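Local coordinates for protein alpha-amylase (Eisenia fetida, PDB 6M4K) that probably catalyses the internal cleavage of alpha-1,4-glucosidic linkages in starch and related polysaccharides, as a calcium- and chloride-dependent glycoside hydrolase of family 13, at residues W25-I30 and R85-T90; Y177-E182 and P207-A212; F259-N264 and W335-V340; W348-N351 and V356-N359; E448-I453 and P460-S465. All coordinates share one frame; numbering follows the deposited sequence. Where two conformers were deposited one is given.

Contact 1: W25-I30 and R85-T90; sequences WKWTDI and RNMVTT. With SO4 (sulfate ion), chain G.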
# COMPACT_ATOMS: atom_id res chain seq x y z
N TRP A 25 -12.38 -1.77 4.39
CA TRP A 25 -13.59 -2.02 3.62
C TRP A 25 -14.15 -3.41 3.91
O TRP A 25 -13.39 -4.39 4.07
CB TRP A 25 -13.32 -1.91 2.12
CG TRP A 25 -13.11 -0.51 1.61
CD1 TRP A 25 -12.41 0.51 2.21
CD2 TRP A 25 -13.60 0.02 0.37
NE1 TRP A 25 -12.43 1.63 1.41
CE2 TRP A 25 -13.17 1.36 0.28
CE3 TRP A 25 -14.37 -0.51 -0.68
CZ2 TRP A 25 -13.49 2.18 -0.80
CZ3 TRP A 25 -14.68 0.31 -1.75
CH2 TRP A 25 -14.24 1.62 -1.81
N LYS A 26 -15.48 -3.50 3.96
CA LYS A 26 -16.16 -4.78 4.08
C LYS A 26 -16.06 -5.58 2.78
O LYS A 26 -15.92 -5.02 1.68
CB LYS A 26 -17.64 -4.58 4.39
CG LYS A 26 -17.93 -4.03 5.79
CD LYS A 26 -19.43 -3.98 6.08
CE LYS A 26 -20.14 -2.99 5.17
NZ LYS A 26 -21.54 -2.76 5.66
N TRP A 27 -16.16 -6.90 2.91
CA TRP A 27 -16.05 -7.77 1.74
C TRP A 27 -17.13 -7.47 0.71
O TRP A 27 -16.86 -7.50 -0.50
CB TRP A 27 -16.08 -9.24 2.14
CG TRP A 27 -15.11 -9.66 3.21
CD1 TRP A 27 -15.31 -10.63 4.13
CD2 TRP A 27 -13.79 -9.13 3.46
NE1 TRP A 27 -14.22 -10.76 4.94
CE2 TRP A 27 -13.27 -9.85 4.56
CE3 TRP A 27 -13.01 -8.11 2.90
CZ2 TRP A 27 -12.00 -9.59 5.10
CZ3 TRP A 27 -11.76 -7.86 3.43
CH2 TRP A 27 -11.27 -8.60 4.52
N THR A 28 -18.35 -7.19 1.16
CA THR A 28 -19.40 -6.89 0.19
C THR A 28 -19.09 -5.63 -0.60
O THR A 28 -19.42 -5.55 -1.79
CB THR A 28 -20.75 -6.75 0.88
OG1 THR A 28 -20.64 -5.80 1.94
CG2 THR A 28 -21.21 -8.10 1.42
N ASP A 29 -18.44 -4.65 0.03
CA ASP A 29 -18.07 -3.43 -0.68
C ASP A 29 -16.90 -3.66 -1.63
O ASP A 29 -16.90 -3.13 -2.74
CB ASP A 29 -17.77 -2.29 0.31
CG ASP A 29 -19.04 -1.67 0.85
OD1 ASP A 29 -20.05 -1.62 0.11
OD2 ASP A 29 -19.02 -1.22 2.00
N ILE A 30 -15.90 -4.43 -1.21
CA ILE A 30 -14.80 -4.74 -2.13
C ILE A 30 -15.32 -5.51 -3.33
O ILE A 30 -14.95 -5.22 -4.47
CB ILE A 30 -13.66 -5.47 -1.40
CG1 ILE A 30 -13.10 -4.57 -0.29
CG2 ILE A 30 -12.57 -5.88 -2.39
CD1 ILE A 30 -11.94 -5.17 0.47
N ARG A 85 -15.31 -15.30 0.55
CA ARG A 85 -15.17 -16.16 -0.62
C ARG A 85 -15.96 -15.63 -1.80
O ARG A 85 -15.50 -15.71 -2.94
CB ARG A 85 -15.54 -17.59 -0.24
CG ARG A 85 -14.54 -18.14 0.75
CD ARG A 85 -14.95 -19.47 1.29
NE ARG A 85 -14.70 -20.55 0.35
CZ ARG A 85 -14.63 -21.82 0.70
NH1 ARG A 85 -14.80 -22.17 1.97
NH2 ARG A 85 -14.40 -22.75 -0.21
N ASN A 86 -17.14 -15.04 -1.54
CA ASN A 86 -17.87 -14.38 -2.61
C ASN A 86 -17.04 -13.26 -3.23
O ASN A 86 -17.01 -13.11 -4.46
CB ASN A 86 -19.18 -13.78 -2.09
CG ASN A 86 -20.27 -14.81 -1.84
OD1 ASN A 86 -21.21 -14.54 -1.11
ND2 ASN A 86 -20.15 -15.98 -2.46
N MET A 87 -16.39 -12.46 -2.39
CA MET A 87 -15.54 -11.37 -2.85
C MET A 87 -14.41 -11.88 -3.73
O MET A 87 -14.18 -11.37 -4.83
CB MET A 87 -14.99 -10.61 -1.65
CG MET A 87 -13.97 -9.53 -1.98
SD MET A 87 -13.10 -8.94 -0.53
CE MET A 87 -12.15 -10.40 -0.08
N VAL A 88 -13.67 -12.89 -3.25
CA VAL A 88 -12.54 -13.42 -4.01
C VAL A 88 -13.00 -13.96 -5.36
O VAL A 88 -12.39 -13.68 -6.40
CB VAL A 88 -11.79 -14.48 -3.18
CG1 VAL A 88 -10.73 -15.16 -4.04
CG2 VAL A 88 -11.14 -13.86 -1.95
N THR A 89 -14.08 -14.73 -5.36
CA THR A 89 -14.58 -15.32 -6.60
C THR A 89 -14.99 -14.23 -7.60
O THR A 89 -14.58 -14.27 -8.77
CB THR A 89 -15.75 -16.25 -6.30
OG1 THR A 89 -15.29 -17.33 -5.47
CG2 THR A 89 -16.33 -16.81 -7.59
N THR A 90 -15.77 -13.25 -7.16
CA THR A 90 -16.26 -12.20 -8.05
C THR A 90 -15.10 -11.36 -8.58
O THR A 90 -15.03 -11.04 -9.77
CB THR A 90 -17.23 -11.31 -7.28
OG1 THR A 90 -18.39 -12.07 -6.91
CG2 THR A 90 -17.65 -10.11 -8.12
S SO4 G . -22.53 -6.39 5.10
O1 SO4 G . -21.58 -7.20 5.84
O2 SO4 G . -21.86 -5.90 3.90
O3 SO4 G . -22.91 -5.23 5.90
O4 SO4 G . -23.70 -7.19 4.75

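Contact 2: Y177-E182 and P207-A212; sequences YVRDVE and PGDLEA. With SO4 (sulfate ion), chain H.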
# COMPACT_ATOMS: atom_id res chain seq x y z
N TYR A 177 5.54 -26.61 14.52
CA TYR A 177 4.09 -26.51 14.65
C TYR A 177 3.58 -25.14 14.21
O TYR A 177 2.58 -25.05 13.49
CB TYR A 177 3.68 -26.80 16.09
CG TYR A 177 2.21 -26.66 16.32
CD1 TYR A 177 1.32 -27.62 15.88
CD2 TYR A 177 1.69 -25.54 16.97
CE1 TYR A 177 -0.03 -27.49 16.09
CE2 TYR A 177 0.34 -25.40 17.17
CZ TYR A 177 -0.52 -26.38 16.73
OH TYR A 177 -1.87 -26.26 16.93
N VAL A 178 4.25 -24.07 14.63
CA VAL A 178 3.84 -22.72 14.23
C VAL A 178 3.93 -22.57 12.72
O VAL A 178 3.01 -22.05 12.07
CB VAL A 178 4.66 -21.66 14.98
CG1 VAL A 178 4.37 -20.27 14.42
CG2 VAL A 178 4.33 -21.70 16.48
N ARG A 179 5.02 -23.06 12.13
CA ARG A 179 5.18 -22.99 10.67
C ARG A 179 4.06 -23.74 9.96
O ARG A 179 3.53 -23.26 8.95
CB ARG A 179 6.54 -23.55 10.26
CG ARG A 179 7.69 -22.76 10.81
CD ARG A 179 9.01 -23.49 10.64
NE ARG A 179 10.15 -22.64 10.93
CZ ARG A 179 11.41 -22.99 10.72
NH1 ARG A 179 11.69 -24.18 10.21
NH2 ARG A 179 12.40 -22.14 11.00
N ASP A 180 3.70 -24.92 10.47
CA ASP A 180 2.65 -25.71 9.85
C ASP A 180 1.30 -25.01 9.96
O ASP A 180 0.52 -25.00 9.00
CB ASP A 180 2.56 -27.09 10.52
CG ASP A 180 3.71 -28.01 10.13
OD1 ASP A 180 4.44 -27.72 9.17
OD2 ASP A 180 3.85 -29.06 10.80
N VAL A 181 1.00 -24.47 11.14
CA VAL A 181 -0.28 -23.81 11.37
C VAL A 181 -0.42 -22.57 10.48
O VAL A 181 -1.48 -22.34 9.87
CB VAL A 181 -0.42 -23.45 12.86
CG1 VAL A 181 -1.50 -22.41 13.06
CG2 VAL A 181 -0.73 -24.71 13.66
N GLU A 182 0.63 -21.77 10.40
CA GLU A 182 0.55 -20.54 9.62
C GLU A 182 0.48 -20.85 8.13
O GLU A 182 -0.27 -20.20 7.39
CB GLU A 182 1.69 -19.60 9.98
CG GLU A 182 1.54 -19.11 11.42
CD GLU A 182 2.49 -18.01 11.82
OE1 GLU A 182 3.63 -18.03 11.34
OE2 GLU A 182 2.07 -17.14 12.63
N PRO A 207 14.12 -14.02 8.64
CA PRO A 207 13.96 -14.45 7.24
C PRO A 207 13.95 -15.97 7.07
O PRO A 207 13.20 -16.48 6.24
CB PRO A 207 15.16 -13.80 6.54
CG PRO A 207 15.40 -12.56 7.35
CD PRO A 207 15.08 -12.92 8.78
N GLY A 208 14.75 -16.69 7.87
CA GLY A 208 14.74 -18.15 7.78
C GLY A 208 13.41 -18.76 8.18
O GLY A 208 13.02 -19.80 7.64
N ASP A 209 12.70 -18.14 9.13
CA ASP A 209 11.37 -18.64 9.50
C ASP A 209 10.37 -18.35 8.40
O ASP A 209 9.56 -19.21 8.04
CB ASP A 209 10.90 -18.01 10.81
CG ASP A 209 11.72 -18.44 12.01
OD1 ASP A 209 12.44 -19.46 11.93
OD2 ASP A 209 11.65 -17.75 13.04
N LEU A 210 10.43 -17.14 7.82
CA LEU A 210 9.60 -16.83 6.66
C LEU A 210 9.88 -17.79 5.51
O LEU A 210 8.96 -18.26 4.84
CB LEU A 210 9.83 -15.38 6.23
CG LEU A 210 9.18 -14.32 7.13
CD1 LEU A 210 9.76 -12.94 6.88
CD2 LEU A 210 7.66 -14.30 6.91
N GLU A 211 11.16 -18.11 5.27
CA GLU A 211 11.48 -19.03 4.18
C GLU A 211 10.85 -20.40 4.41
O GLU A 211 10.32 -21.02 3.48
CB GLU A 211 12.99 -19.17 4.00
CG GLU A 211 13.38 -20.10 2.86
CD GLU A 211 14.88 -20.28 2.73
OE1 GLU A 211 15.63 -19.39 3.16
OE2 GLU A 211 15.30 -21.33 2.19
N ALA A 212 10.86 -20.87 5.67
CA ALA A 212 10.28 -22.17 5.98
C ALA A 212 8.77 -22.17 5.80
O ALA A 212 8.18 -23.16 5.36
CB ALA A 212 10.64 -22.57 7.41
S SO4 H . 15.38 -24.10 9.95
O1 SO4 H . 16.66 -24.74 10.25
O2 SO4 H . 15.51 -23.26 8.76
O3 SO4 H . 14.97 -23.28 11.08
O4 SO4 H . 14.37 -25.13 9.70

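Contact 3: F259-N264 and W335-V340; sequences FKHGQN and WDYGHV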
# COMPACT_ATOMS: atom_id res chain seq x y z
N PHE A 259 9.76 1.85 2.53
CA PHE A 259 9.31 3.04 3.24
C PHE A 259 10.17 4.27 2.94
O PHE A 259 9.72 5.40 3.16
CB PHE A 259 9.26 2.76 4.74
CG PHE A 259 8.05 1.97 5.15
CD1 PHE A 259 8.04 0.57 5.07
CD2 PHE A 259 6.91 2.62 5.59
CE1 PHE A 259 6.91 -0.15 5.44
CE2 PHE A 259 5.78 1.91 5.97
CZ PHE A 259 5.78 0.53 5.89
N LYS A 260 11.39 4.09 2.43
CA LYS A 260 12.18 5.27 2.06
C LYS A 260 11.53 6.04 0.92
O LYS A 260 11.71 7.25 0.81
CB LYS A 260 13.60 4.88 1.66
CG LYS A 260 14.42 4.28 2.80
CD LYS A 260 15.72 3.66 2.27
CE LYS A 260 16.53 3.02 3.40
NZ LYS A 260 17.72 2.31 2.84
N HIS A 261 10.77 5.35 0.08
CA HIS A 261 10.17 5.97 -1.10
C HIS A 261 9.20 7.08 -0.70
O HIS A 261 9.34 8.23 -1.16
CB HIS A 261 9.50 4.84 -1.89
CG HIS A 261 8.58 5.26 -2.99
ND1 HIS A 261 8.94 5.25 -4.32
CD2 HIS A 261 7.27 5.62 -2.96
CE1 HIS A 261 7.90 5.59 -5.06
NE2 HIS A 261 6.88 5.82 -4.26
N GLY A 262 8.24 6.78 0.17
CA GLY A 262 7.30 7.80 0.59
C GLY A 262 7.93 8.85 1.49
O GLY A 262 7.51 10.01 1.49
N GLN A 263 8.93 8.46 2.28
CA GLN A 263 9.67 9.44 3.07
C GLN A 263 10.35 10.45 2.16
O GLN A 263 10.24 11.67 2.37
CB GLN A 263 10.70 8.73 3.95
CG GLN A 263 10.11 8.04 5.16
CD GLN A 263 9.82 9.00 6.30
OE1 GLN A 263 10.57 9.94 6.55
NE2 GLN A 263 8.71 8.77 7.00
N ASN A 264 11.04 9.96 1.13
CA ASN A 264 11.78 10.83 0.23
C ASN A 264 10.85 11.69 -0.61
O ASN A 264 11.04 12.91 -0.72
CB ASN A 264 12.74 10.02 -0.65
CG ASN A 264 13.94 9.47 0.12
OD1 ASN A 264 14.46 8.38 -0.18
ND2 ASN A 264 14.39 10.21 1.11
N TRP A 335 6.51 7.68 -13.03
CA TRP A 335 7.88 7.18 -12.99
C TRP A 335 7.88 5.68 -13.25
O TRP A 335 6.84 5.05 -13.45
CB TRP A 335 8.49 7.51 -11.63
CG TRP A 335 9.99 7.65 -11.54
CD1 TRP A 335 10.84 6.91 -10.76
CD2 TRP A 335 10.80 8.63 -12.20
NE1 TRP A 335 12.12 7.36 -10.90
CE2 TRP A 335 12.13 8.42 -11.79
CE3 TRP A 335 10.53 9.66 -13.11
CZ2 TRP A 335 13.18 9.20 -12.24
CZ3 TRP A 335 11.57 10.44 -13.56
CH2 TRP A 335 12.88 10.20 -13.13
N ASP A 336 9.08 5.09 -13.28
CA ASP A 336 9.23 3.64 -13.42
C ASP A 336 10.09 3.18 -12.26
O ASP A 336 11.32 3.20 -12.34
CB ASP A 336 9.84 3.27 -14.76
CG ASP A 336 9.90 1.77 -14.97
OD1 ASP A 336 9.24 1.03 -14.21
OD2 ASP A 336 10.61 1.32 -15.90
N TYR A 337 9.44 2.79 -11.17
CA TYR A 337 10.13 2.35 -9.98
C TYR A 337 9.15 1.68 -9.03
O TYR A 337 8.28 2.34 -8.43
CB TYR A 337 10.84 3.50 -9.25
CG TYR A 337 11.50 3.06 -7.96
CD1 TYR A 337 12.68 2.32 -7.97
CD2 TYR A 337 10.92 3.36 -6.72
CE1 TYR A 337 13.28 1.90 -6.79
CE2 TYR A 337 11.51 2.94 -5.55
CZ TYR A 337 12.68 2.20 -5.58
OH TYR A 337 13.23 1.81 -4.39
N GLY A 338 9.27 0.36 -8.88
CA GLY A 338 8.52 -0.37 -7.88
C GLY A 338 7.13 -0.75 -8.34
O GLY A 338 6.58 -0.26 -9.32
N HIS A 339 6.54 -1.67 -7.58
CA HIS A 339 5.13 -2.02 -7.74
C HIS A 339 4.31 -1.04 -6.91
O HIS A 339 4.44 -1.01 -5.68
CB HIS A 339 4.89 -3.45 -7.25
CG HIS A 339 3.53 -3.96 -7.58
ND1 HIS A 339 2.95 -5.03 -6.93
CD2 HIS A 339 2.63 -3.54 -8.50
CE1 HIS A 339 1.76 -5.25 -7.45
NE2 HIS A 339 1.54 -4.36 -8.40
N VAL A 340 3.46 -0.26 -7.58
CA VAL A 340 2.77 0.86 -6.93
C VAL A 340 1.48 0.40 -6.26
O VAL A 340 0.62 -0.23 -6.90
CB VAL A 340 2.46 1.97 -7.94
CG1 VAL A 340 1.64 3.08 -7.27
CG2 VAL A 340 3.76 2.53 -8.54

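Contact 4: W348-N351 and V356-N359; sequences WPRN and VDTN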
# COMPACT_ATOMS: atom_id res chain seq x y z
N TRP A 348 -11.17 10.45 9.87
CA TRP A 348 -11.29 10.29 11.31
C TRP A 348 -10.89 11.61 11.94
O TRP A 348 -10.28 12.46 11.28
CB TRP A 348 -10.43 9.12 11.83
CG TRP A 348 -8.97 9.45 12.03
CD1 TRP A 348 -8.35 9.81 13.21
CD2 TRP A 348 -7.93 9.42 11.03
NE1 TRP A 348 -7.01 10.00 13.00
CE2 TRP A 348 -6.72 9.78 11.67
CE3 TRP A 348 -7.91 9.12 9.66
CZ2 TRP A 348 -5.52 9.85 10.99
CZ3 TRP A 348 -6.69 9.19 8.99
CH2 TRP A 348 -5.52 9.56 9.66
N PRO A 349 -11.27 11.85 13.24
CA PRO A 349 -10.98 13.17 13.84
C PRO A 349 -9.53 13.30 14.28
O PRO A 349 -9.20 13.36 15.47
CB PRO A 349 -11.96 13.21 15.01
CG PRO A 349 -12.06 11.78 15.44
CD PRO A 349 -12.06 10.99 14.14
N ARG A 350 -8.62 13.33 13.29
CA ARG A 350 -7.20 13.49 13.59
C ARG A 350 -7.00 14.72 14.46
O ARG A 350 -7.52 15.80 14.16
CB ARG A 350 -6.41 13.63 12.29
CG ARG A 350 -4.89 13.60 12.48
CD ARG A 350 -4.13 13.84 11.18
NE ARG A 350 -4.20 15.26 10.83
CZ ARG A 350 -3.47 15.84 9.90
NH1 ARG A 350 -2.60 15.14 9.19
NH2 ARG A 350 -3.59 17.15 9.68
N ASN A 351 -6.23 14.56 15.53
CA ASN A 351 -6.15 15.59 16.58
C ASN A 351 -4.73 15.56 17.15
O ASN A 351 -4.45 14.85 18.12
CB ASN A 351 -7.20 15.30 17.65
CG ASN A 351 -7.27 16.39 18.69
OD1 ASN A 351 -7.58 17.53 18.37
ND2 ASN A 351 -6.99 16.05 19.93
N VAL A 356 1.48 13.90 18.38
CA VAL A 356 0.82 12.60 18.37
C VAL A 356 -0.67 12.84 18.20
O VAL A 356 -1.25 13.70 18.87
CB VAL A 356 1.11 11.83 19.67
CG1 VAL A 356 0.29 10.55 19.73
CG2 VAL A 356 2.60 11.53 19.78
N ASP A 357 -1.30 12.07 17.32
CA ASP A 357 -2.75 12.14 17.13
C ASP A 357 -3.43 11.38 18.26
O ASP A 357 -3.30 10.16 18.36
CB ASP A 357 -3.07 11.54 15.76
CG ASP A 357 -4.54 11.40 15.49
OD1 ASP A 357 -5.38 11.99 16.23
OD2 ASP A 357 -4.87 10.69 14.51
N THR A 358 -4.15 12.11 19.12
CA THR A 358 -4.83 11.48 20.24
C THR A 358 -5.92 10.52 19.79
O THR A 358 -6.33 9.65 20.56
CB THR A 358 -5.46 12.53 21.19
OG1 THR A 358 -6.54 13.21 20.53
CG2 THR A 358 -4.43 13.55 21.65
N ASN A 359 -6.40 10.69 18.56
CA ASN A 359 -7.52 9.91 18.05
C ASN A 359 -7.07 8.95 16.96
O ASN A 359 -7.89 8.53 16.13
CB ASN A 359 -8.62 10.84 17.56
CG ASN A 359 -9.10 11.79 18.64
OD1 ASN A 359 -8.92 11.54 19.83
ND2 ASN A 359 -9.69 12.89 18.22

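Contact 5: E448-I453 and P460-S465; sequences EYCDVI and PPCGNS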
# COMPACT_ATOMS: atom_id res chain seq x y z
N GLU A 448 -3.41 16.78 -30.93
CA GLU A 448 -4.18 17.51 -29.93
C GLU A 448 -4.42 16.60 -28.74
O GLU A 448 -5.05 15.54 -28.87
CB GLU A 448 -5.49 18.03 -30.51
CG GLU A 448 -5.32 18.81 -31.81
CD GLU A 448 -6.58 19.54 -32.24
OE1 GLU A 448 -7.08 20.37 -31.45
OE2 GLU A 448 -7.07 19.28 -33.35
N TYR A 449 -3.92 17.01 -27.57
CA TYR A 449 -3.99 16.23 -26.35
C TYR A 449 -4.72 17.01 -25.27
O TYR A 449 -4.71 18.24 -25.26
CB TYR A 449 -2.59 15.92 -25.83
CG TYR A 449 -1.75 15.02 -26.72
CD1 TYR A 449 -1.14 15.51 -27.87
CD2 TYR A 449 -1.54 13.69 -26.38
CE1 TYR A 449 -0.37 14.69 -28.66
CE2 TYR A 449 -0.77 12.87 -27.16
CZ TYR A 449 -0.18 13.36 -28.30
OH TYR A 449 0.59 12.54 -29.07
N CYS A 450 -5.35 16.29 -24.35
CA CYS A 450 -5.97 16.89 -23.18
C CYS A 450 -5.16 16.57 -21.93
O CYS A 450 -4.58 15.49 -21.81
CB CYS A 450 -7.39 16.37 -22.96
SG CYS A 450 -8.46 16.49 -24.41
N ASP A 451 -5.15 17.52 -21.00
CA ASP A 451 -4.53 17.31 -19.70
C ASP A 451 -5.40 16.35 -18.89
O ASP A 451 -6.50 16.70 -18.45
CB ASP A 451 -4.40 18.64 -18.97
CG ASP A 451 -4.08 18.46 -17.51
OD1 ASP A 451 -3.31 17.53 -17.19
OD2 ASP A 451 -4.61 19.22 -16.68
N VAL A 452 -4.90 15.13 -18.66
CA VAL A 452 -5.70 14.13 -17.96
C VAL A 452 -5.76 14.37 -16.47
O VAL A 452 -6.54 13.70 -15.78
CB VAL A 452 -5.28 12.68 -18.30
CG1 VAL A 452 -5.41 12.44 -19.78
CG2 VAL A 452 -3.86 12.40 -17.81
N ILE A 453 -4.98 15.32 -15.95
CA ILE A 453 -5.15 15.69 -14.55
C ILE A 453 -6.47 16.42 -14.35
O ILE A 453 -7.18 16.17 -13.37
CB ILE A 453 -3.95 16.54 -14.07
CG1 ILE A 453 -2.64 15.77 -14.21
CG2 ILE A 453 -4.16 17.00 -12.62
CD1 ILE A 453 -2.57 14.51 -13.37
N PRO A 460 -9.51 15.48 -27.46
CA PRO A 460 -10.82 16.12 -27.58
C PRO A 460 -11.88 15.18 -28.15
O PRO A 460 -11.55 14.36 -29.01
CB PRO A 460 -10.55 17.27 -28.55
CG PRO A 460 -9.14 17.61 -28.30
CD PRO A 460 -8.46 16.28 -28.11
N PRO A 461 -13.13 15.29 -27.67
CA PRO A 461 -13.56 16.23 -26.63
C PRO A 461 -12.99 15.87 -25.26
O PRO A 461 -13.00 14.70 -24.87
CB PRO A 461 -15.09 16.08 -26.63
CG PRO A 461 -15.32 14.71 -27.15
CD PRO A 461 -14.25 14.46 -28.16
N CYS A 462 -12.49 16.88 -24.54
CA CYS A 462 -11.65 16.61 -23.38
C CYS A 462 -12.44 16.11 -22.18
O CYS A 462 -11.91 15.34 -21.37
CB CYS A 462 -10.82 17.85 -23.02
SG CYS A 462 -9.48 18.24 -24.18
N GLY A 463 -13.70 16.52 -22.04
CA GLY A 463 -14.48 16.09 -20.89
C GLY A 463 -14.22 16.95 -19.66
O GLY A 463 -13.09 16.98 -19.15
N ASN A 464 -15.25 17.62 -19.16
CA ASN A 464 -15.12 18.63 -18.13
C ASN A 464 -15.93 18.28 -16.88
O ASN A 464 -16.50 19.14 -16.22
CB ASN A 464 -15.53 20.00 -18.68
CG ASN A 464 -15.12 21.15 -17.78
OD1 ASN A 464 -14.14 21.05 -17.04
ND2 ASN A 464 -15.87 22.25 -17.84
N SER A 465 -15.98 16.98 -16.54
CA SER A 465 -16.76 16.57 -15.37
C SER A 465 -16.27 17.25 -14.10
O SER A 465 -17.07 17.52 -13.20
CB SER A 465 -16.74 15.04 -15.22
OG SER A 465 -15.47 14.58 -14.77

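Contact 1: W25-I30 and R85-T90
Met87 reaches the neighbouring helix by an extended start, CG anti to the backbone N (chi1 174°), and then a bend at chi3 (68°) that folds CE back over the indole of Trp27. The methyl lies above one face of that ring, displaced toward its rim, with Met87 CE 3.9 Å from Trp27 CE3. The sulfur comes in obliquely, Met87 SD being 3.5 Å from Trp27 CE3 in a Met-aromatic contact. In the TIM barrel the two segments belong to helices 27-39 and 81-93, which follow the first and second strands, and Met87 bridges these adjacent outer helices. One turn on from Trp27, Ile30 presents its CG2 branch to the same thioether, 3.6 Å from Met87 SD, while its CD1 lies at the edge of the Trp27 ring. Val45 and Val47 of strand 44-47 pack against Ile30. Lys26, at the N-cap position, extends NZ to Asp374 in a salt bridge and to a sulfate, probably from the crystallisation liquor.

Contact 2: Y177-E182 and P207-A212
Arg179 and Asp209 form a salt bridge between two successive outer helices of the TIM barrel, 176-192 and 207-214, which lead into and out of the fourth strand. The helix segments cross at -51° with their axes 10.3 Å apart, and the arginine, extended from CG to NE, spans the gap. All three nitrogens of its guanidinium have partners. Arg179 NH2 donates to Asp209 OD1 and to sulfate O3, both over 2.8 Å, whereas Arg179 NH1 reaches sulfate O4 at 2.9 Å in a nearly straight bond (174°). NE is taken by the backbone O of Gly173. The sulfate probably comes from the crystallisation liquor, and with Asp209 it lies at the edge of the guanidinium. Replacement of Arg179 by a leucine would probably leave Asp209 OD1 without its charged mate in this contact and remove the grip on the anion. A bound calcium ion lies about 7 Å from the Asp209 side chain. The carboxylate is turned 62° from the guanidinium plane, and OD1 is met on its anti side, somewhat out of the carboxylate plane. Over the guanidinium face, toward the rim, sits Ala212 CB, 3.4 Å from Arg179 CZ.

Contact 3: F259-N264 and W335-V340
His261 NE2 is hydrogen-bonded to Glu332 OE1 of helix 322-334, while the ND1 side of the same imidazole meets the rim of Tyr337. Across the contact itself the two side chains touch through ring atoms. His261 ND1 lies at the edge of the phenol ring, close to its plane, 3.6 Å from Tyr337 CD2 and 3.7 Å from Tyr337 CE2. The rings are tilted by only 17°, yet their centroids are 5.8 Å apart, so they meet rim to rim and do not stack. In both residues CG is anti to the backbone N (chi1 168° for His261, 177° for Tyr337), which sends each ring out across the gap, and the two side chains come from opposing directions to lie alongside one another at their rims. The hydroxyl of Tyr337 has its own partner, the backbone O of Leu290, and the bond to Glu332 probably helps to hold His261 in this rotation. The pair lies between the outer helices and the strands of the TIM barrel, where helix 259-270 follows the sixth strand. Both rings touch Val297 of the seventh strand, 295-297, and Tyr337 lies in the turn between helix 322-334 and the eighth strand, 339-344.

Contact 4: W348-N351 and V356-N359
Asp357 meets Trp348 and Asn351 through its two carboxylate oxygens, carried across to them by a CG anti to the backbone N (chi1 173°). OD2 takes the indole N-H through its syn lone pair, Trp348 NE1 standing 2.7 Å from Asp357 OD2, and the acceptor lies in the plane of the ring. Asp357 OD1 is gripped twice, from opposite faces of the carboxylate: by Asn351 N at 2.8 Å and by Asn359 N at 2.9 Å, the latter closing an Asx turn. Around this centre lies a second set of bonds. Asn359 ND2 donates to Pro349 O (2.8 Å), the carbonyl of the residue at the centre of an inverse gamma turn. Thr358 N binds Asn351 O at 2.9 Å, and Asn351 ND2 reaches Thr358 OG1 at 2.9 Å almost straight (171°). The contact thus ties together the base of the small beta hairpin formed by strands 352-353 and 356-357. With an alanine in place of Asp357, the indole N-H of Trp348 and the backbone N-H groups of Asn351 and Asn359 would probably lose their acceptors, and the Asx turn with them. Farther out, Arg350 CB covers one face of the Trp348 indole, and Phe320 meets that indole edge-to-face. Three uncharged N-H donors probably stabilise the buried carboxylate, and Arg350, its NE 5.9 Å from Asp357 OD2, could add only a longer-range effect.

Contact 5: E448-I453 and P460-S465
Cys450 and Cys462 face each other with their CA atoms 5.7 Å apart, the first just past strand 447-449 and the second following the cis peptide bond between Pro460 and Pro461. Each SG is anti to its own carbonyl carbon (chi1 -53° for Cys450, -72° for Cys462), and the two sulfurs join over 2.0 Å between Cys450 SG and Cys462 SG in a disulfide of left-handed twist (chi3 -80°). Pro460 packs beside the bridge: its CD lies 3.7 Å from Cys450 SG and 3.6 Å from the carbonyl O of Glu448. The disulfide belongs to the C-terminal all-beta domain, where it pins a long connection between strands 447-449 and 473-475. Cys462 also touches Cys469, a cysteine known to pair with Cys455 in this protein. No hydrogen bond joins the two segments, so the S-S bond is their covalent tie, while backbone bonds of Cys450 with Asn458 and of Gly463 with Asp456 hold the loop as well.

From the N terminus the five contacts come strictly in series: none nests within another and none crosses. Contact 1 closes the first loop, over 54 residues, and joins the helices after the first and second barrel strands. Contact 2 closes a shorter loop around the fourth strand. Contact 3 spans 70 residues, taking in the seventh strand, and links the helix after the sixth strand to the start of the eighth. Contact 4 then closes a small hairpin beyond the eighth strand, and contact 5 a short loop in the C-terminal all-beta domain. Contacts 2 and 5 lie on opposite sides of the chain's centre, their own centres about 52 Å apart, and no two contacts touch.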